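PDB 2EHH: 4-hydroxy-tetrahydrodipicolinate synthase from Aquifex aeolicus, which probably catalyses the condensation of pyruvate with aspartate semialdehyde to 4-hydroxy-tetrahydrodipicolinate in lysine biosynthesis. Local coordinates for residues 122-135 against 150-163. Sequence-based numbering, arbitrary orientation.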
loop_
_atom_site.group_PDB
_atom_site.type_symbol
_atom_site.label_atom_id
_atom_site.label_comp_id
_atom_site.label_asym_id
_atom_site.label_seq_id
_atom_site.Cartn_x
_atom_site.Cartn_y
_atom_site.Cartn_z
ATOM N N ALA A 122 12.023 9.190 28.388
ATOM C CA ALA A 122 13.414 9.647 28.430
ATOM C C ALA A 122 13.731 10.589 29.593
ATOM O O ALA A 122 14.777 10.461 30.236
ATOM C CB ALA A 122 13.783 10.326 27.100
ATOM N N GLN A 123 12.842 11.543 29.857
ATOM C CA GLN A 123 13.070 12.490 30.943
ATOM C C GLN A 123 12.862 11.852 32.311
ATOM O O GLN A 123 13.378 12.340 33.315
ATOM C CB GLN A 123 12.152 13.708 30.800
ATOM C CG GLN A 123 12.386 14.504 29.521
ATOM C CD GLN A 123 11.724 15.865 29.554
ATOM O OE1 GLN A 123 10.550 15.988 29.909
ATOM N NE2 GLN A 123 12.469 16.896 29.174
ATOM N N GLU A 124 12.111 10.757 32.350
ATOM C CA GLU A 124 11.851 10.068 33.608
ATOM C C GLU A 124 12.971 9.120 34.010
ATOM O O GLU A 124 13.316 9.025 35.188
ATOM C CB GLU A 124 10.543 9.281 33.526
ATOM C CG GLU A 124 9.336 10.062 33.975
ATOM C CD GLU A 124 9.497 10.579 35.390
ATOM O OE1 GLU A 124 9.681 9.751 36.309
ATOM O OE2 GLU A 124 9.446 11.813 35.579
ATOM N N VAL A 125 13.541 8.430 33.027
ATOM C CA VAL A 125 14.598 7.460 33.289
ATOM C C VAL A 125 15.921 7.799 32.614
ATOM O O VAL A 125 16.001 7.895 31.385
ATOM C CB VAL A 125 14.162 6.055 32.827
ATOM C CG1 VAL A 125 15.103 5.006 33.387
ATOM C CG2 VAL A 125 12.728 5.797 33.260
ATOM N N ASP A 126 16.958 7.960 33.429
ATOM C CA ASP A 126 18.286 8.288 32.934
ATOM C C ASP A 126 19.018 7.054 32.407
ATOM O O ASP A 126 20.002 6.597 32.993
ATOM C CB ASP A 126 19.094 8.962 34.049
ATOM C CG ASP A 126 20.508 9.301 33.624
ATOM O OD1 ASP A 126 20.701 9.687 32.453
ATOM O OD2 ASP A 126 21.426 9.192 34.467
ATOM N N ILE A 127 18.525 6.508 31.299
ATOM C CA ILE A 127 19.135 5.336 30.679
ATOM C C ILE A 127 19.138 5.532 29.166
ATOM O O ILE A 127 18.211 6.124 28.615
ATOM C CB ILE A 127 18.347 4.044 31.017
ATOM C CG1 ILE A 127 19.094 2.815 30.488
ATOM C CG2 ILE A 127 16.950 4.099 30.399
ATOM C CD1 ILE A 127 18.387 1.498 30.769
ATOM N N PRO A 128 20.182 5.055 28.474
ATOM C CA PRO A 128 20.204 5.228 27.018
ATOM C C PRO A 128 18.976 4.563 26.397
ATOM O O PRO A 128 18.653 3.423 26.714
ATOM C CB PRO A 128 21.506 4.546 26.610
ATOM C CG PRO A 128 22.395 4.795 27.802
ATOM C CD PRO A 128 21.457 4.498 28.958
ATOM N N ILE A 129 18.299 5.283 25.511
ATOM C CA ILE A 129 17.099 4.766 24.871
ATOM C C ILE A 129 17.228 4.643 23.361
ATOM O O ILE A 129 17.729 5.548 22.694
ATOM C CB ILE A 129 15.891 5.671 25.183
ATOM C CG1 ILE A 129 15.588 5.614 26.683
ATOM C CG2 ILE A 129 14.675 5.240 24.357
ATOM C CD1 ILE A 129 14.633 6.688 27.151
ATOM N N ILE A 130 16.769 3.510 22.838
ATOM C CA ILE A 130 16.788 3.244 21.405
ATOM C C ILE A 130 15.345 3.189 20.920
ATOM O O ILE A 130 14.558 2.370 21.394
ATOM C CB ILE A 130 17.436 1.878 21.069
ATOM C CG1 ILE A 130 18.824 1.779 21.702
ATOM C CG2 ILE A 130 17.535 1.709 19.546
ATOM C CD1 ILE A 130 19.502 0.432 21.489
ATOM N N ILE A 131 14.996 4.068 19.991
ATOM C CA ILE A 131 13.650 4.076 19.433
ATOM C C ILE A 131 13.532 2.862 18.511
ATOM O O ILE A 131 14.488 2.509 17.816
ATOM C CB ILE A 131 13.402 5.359 18.612
ATOM C CG1 ILE A 131 13.342 6.567 19.548
ATOM C CG2 ILE A 131 12.103 5.231 17.814
ATOM C CD1 ILE A 131 13.350 7.906 18.820
ATOM N N TYR A 132 12.372 2.215 18.506
ATOM C CA TYR A 132 12.180 1.058 17.639
ATOM C C TYR A 132 11.024 1.336 16.688
ATOM O O TYR A 132 9.859 1.343 17.089
ATOM C CB TYR A 132 11.908 -0.202 18.476
ATOM C CG TYR A 132 11.671 -1.458 17.662
ATOM C CD1 TYR A 132 12.103 -1.553 16.339
ATOM C CD2 TYR A 132 11.041 -2.571 18.229
ATOM C CE1 TYR A 132 11.917 -2.718 15.601
ATOM C CE2 TYR A 132 10.854 -3.742 17.495
ATOM C CZ TYR A 132 11.297 -3.806 16.185
ATOM O OH TYR A 132 11.142 -4.967 15.458
ATOM N N ASN A 133 11.366 1.578 15.425
ATOM C CA ASN A 133 10.379 1.879 14.394
ATOM C C ASN A 133 10.156 0.674 13.493
ATOM O O ASN A 133 11.088 0.191 12.847
ATOM C CB ASN A 133 10.858 3.071 13.552
ATOM C CG ASN A 133 9.838 3.509 12.510
ATOM O OD1 ASN A 133 8.721 3.910 12.847
ATOM N ND2 ASN A 133 10.225 3.447 11.238
ATOM N N ILE A 134 8.922 0.182 13.461
ATOM C CA ILE A 134 8.571 -0.956 12.622
ATOM C C ILE A 134 7.103 -0.831 12.223
ATOM O O ILE A 134 6.224 -1.519 12.748
ATOM C CB ILE A 134 8.842 -2.309 13.337
ATOM C CG1 ILE A 134 8.449 -3.465 12.412
ATOM C CG2 ILE A 134 8.108 -2.367 14.680
ATOM C CD1 ILE A 134 9.135 -4.785 12.742
ATOM N N PRO A 135 6.824 0.075 11.278
ATOM C CA PRO A 135 5.479 0.344 10.770
ATOM C C PRO A 135 4.688 -0.903 10.365
ATOM O O PRO A 135 3.470 -0.946 10.542
ATOM C CB PRO A 135 5.740 1.276 9.584
ATOM C CG PRO A 135 6.962 2.023 10.017
ATOM C CD PRO A 135 7.821 0.933 10.610
ATOM N N LEU A 150 13.072 14.882 19.210
ATOM C CA LEU A 150 13.352 14.037 20.368
ATOM C C LEU A 150 14.834 13.914 20.695
ATOM O O LEU A 150 15.237 14.051 21.854
ATOM C CB LEU A 150 12.774 12.642 20.147
ATOM C CG LEU A 150 11.276 12.494 20.410
ATOM C CD1 LEU A 150 10.776 11.146 19.889
ATOM C CD2 LEU A 150 11.030 12.616 21.916
ATOM N N ALA A 151 15.643 13.642 19.679
ATOM C CA ALA A 151 17.079 13.484 19.875
ATOM C C ALA A 151 17.728 14.805 20.278
ATOM O O ALA A 151 18.752 14.822 20.967
ATOM C CB ALA A 151 17.726 12.942 18.603
ATOM N N SER A 152 17.125 15.910 19.851
ATOM C CA SER A 152 17.647 17.233 20.171
ATOM C C SER A 152 17.320 17.655 21.603
ATOM O O SER A 152 18.143 18.273 22.274
ATOM C CB SER A 152 17.092 18.274 19.193
ATOM O OG SER A 152 17.543 18.026 17.874
ATOM N N GLU A 153 16.124 17.312 22.067
ATOM C CA GLU A 153 15.692 17.677 23.411
ATOM C C GLU A 153 16.172 16.719 24.498
ATOM O O GLU A 153 16.408 17.136 25.635
ATOM C CB GLU A 153 14.173 17.791 23.453
ATOM N N CYS A 154 16.314 15.441 24.158
ATOM C CA CYS A 154 16.757 14.439 25.126
ATOM C C CYS A 154 18.110 13.835 24.754
ATOM O O CYS A 154 18.198 13.034 23.826
ATOM C CB CYS A 154 15.718 13.315 25.232
ATOM S SG CYS A 154 14.034 13.869 25.577
ATOM N N GLU A 155 19.162 14.205 25.483
ATOM C CA GLU A 155 20.493 13.670 25.203
ATOM C C GLU A 155 20.410 12.169 25.417
ATOM O O GLU A 155 21.244 11.400 24.948
ATOM C CB GLU A 155 21.528 14.261 26.166
ATOM C CG GLU A 155 21.477 15.778 26.285
ATOM C CD GLU A 155 22.748 16.363 26.877
ATOM O OE1 GLU A 155 23.301 15.763 27.826
ATOM O OE2 GLU A 155 23.187 17.431 26.398
ATOM N N ASN A 156 19.364 11.792 26.135
ATOM C CA ASN A 156 19.036 10.430 26.517
ATOM C C ASN A 156 18.629 9.505 25.346
ATOM O O ASN A 156 18.822 8.284 25.400
ATOM C CB ASN A 156 17.901 10.522 27.546
ATOM C CG ASN A 156 17.757 9.279 28.351
ATOM O OD1 ASN A 156 18.488 8.316 28.141
ATOM N ND2 ASN A 156 16.820 9.283 29.285
ATOM N N ILE A 157 18.053 10.089 24.300
ATOM C CA ILE A 157 17.617 9.329 23.128
ATOM C C ILE A 157 18.775 9.334 22.134
ATOM O O ILE A 157 19.040 10.337 21.470
ATOM C CB ILE A 157 16.342 9.967 22.544
ATOM C CG1 ILE A 157 15.222 9.857 23.590
ATOM C CG2 ILE A 157 15.946 9.284 21.251
ATOM C CD1 ILE A 157 13.931 10.547 23.221
ATOM N N VAL A 158 19.447 8.191 22.035
ATOM C CA VAL A 158 20.651 8.059 21.213
ATOM C C VAL A 158 20.640 7.208 19.952
ATOM O O VAL A 158 21.614 7.215 19.199
ATOM C CB VAL A 158 21.798 7.524 22.080
ATOM C CG1 VAL A 158 21.987 8.416 23.299
ATOM C CG2 VAL A 158 21.480 6.099 22.518
ATOM N N ALA A 159 19.570 6.465 19.712
ATOM C CA ALA A 159 19.553 5.623 18.526
ATOM C C ALA A 159 18.159 5.183 18.116
ATOM O O ALA A 159 17.179 5.437 18.816
ATOM C CB ALA A 159 20.417 4.403 18.764
ATOM N N SER A 160 18.087 4.531 16.964
ATOM C CA SER A 160 16.825 4.010 16.462
ATOM C C SER A 160 17.042 2.702 15.720
ATOM O O SER A 160 17.961 2.582 14.906
ATOM C CB SER A 160 16.153 5.008 15.515
ATOM O OG SER A 160 14.920 4.480 15.037
ATOM N N LYS A 161 16.209 1.712 16.027
ATOM C CA LYS A 161 16.267 0.431 15.342
ATOM C C LYS A 161 15.250 0.604 14.228
ATOM O O LYS A 161 14.046 0.726 14.486
ATOM C CB LYS A 161 15.832 -0.711 16.256
ATOM C CG LYS A 161 15.756 -2.056 15.544
ATOM C CD LYS A 161 15.140 -3.137 16.442
ATOM C CE LYS A 161 15.039 -4.470 15.706
ATOM N NZ LYS A 161 14.228 -5.478 16.454
ATOM N N GLU A 162 15.730 0.619 12.992
ATOM C CA GLU A 162 14.856 0.825 11.849
ATOM C C GLU A 162 14.526 -0.427 11.044
ATOM O O GLU A 162 15.366 -0.949 10.310
ATOM C CB GLU A 162 15.470 1.874 10.917
ATOM C CG GLU A 162 15.524 3.284 11.490
ATOM C CD GLU A 162 14.140 3.897 11.671
ATOM O OE1 GLU A 162 13.228 3.559 10.881
ATOM O OE2 GLU A 162 13.971 4.731 12.587
ATOM N N SER A 163 13.301 -0.915 11.208
ATOM C CA SER A 163 12.826 -2.069 10.456
ATOM C C SER A 163 11.937 -1.442 9.391
ATOM O O SER A 163 10.711 -1.419 9.524
ATOM C CB SER A 163 11.994 -3.006 11.335
ATOM O OG SER A 163 12.787 -3.579 12.356
#
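The Tyr132 ring is covered on one face by the Lys161 side chain, whose CD makes a CH-pi contact 3.7 Å from the ring centroid; Ile134 CG2 lies over the opposite face, near the rim, and Lys161 O and Ser163 OG sit at the edge in the ring plane. Tyr132 and Lys161 lie on the neighbouring parallel strands 129-133 and 157-162 of the TIM barrel and point to its interior. Tyr132 is the predicted proton donor/acceptor and Lys161 the predicted Schiff-base lysine. Lys161 has CG anti to its backbone N (chi1 175°) and runs extended alongside the ring, which brings NZ to 3.3 Å from Tyr132 OH. Thr43 of the same chain and Tyr106 of a second subunit also touch the tyrosine. Backbone bonds join the strands, from Ile129 N to Asn156 O through Ser163 N to Asn133 O, with a beta bulge at Val158.

On the outer face, Asn133 ND2, which also bonds Glu141, donates to the syn side of Glu162 OE1 (3.0 Å), amide and carboxylate planes turned 42° apart. Glu162 OE1 also forms a salt bridge with Arg169, while Ser160 OG donates to the anti side of Glu162 OE2 (2.6 Å), from well out of the carboxylate plane. An alanine in place of Glu162 would probably leave Arg169 without this carboxylate and Ser160 OG without its OE2 acceptor, while Asn133 ND2 would keep only Glu141 of the two.

Nearby, Ile131 CD1 packs on Ile157 CG2 at 3.8 Å. Where helix 111-124 ends, Ala122 CB rests 3.8 Å from Ile157 CG1.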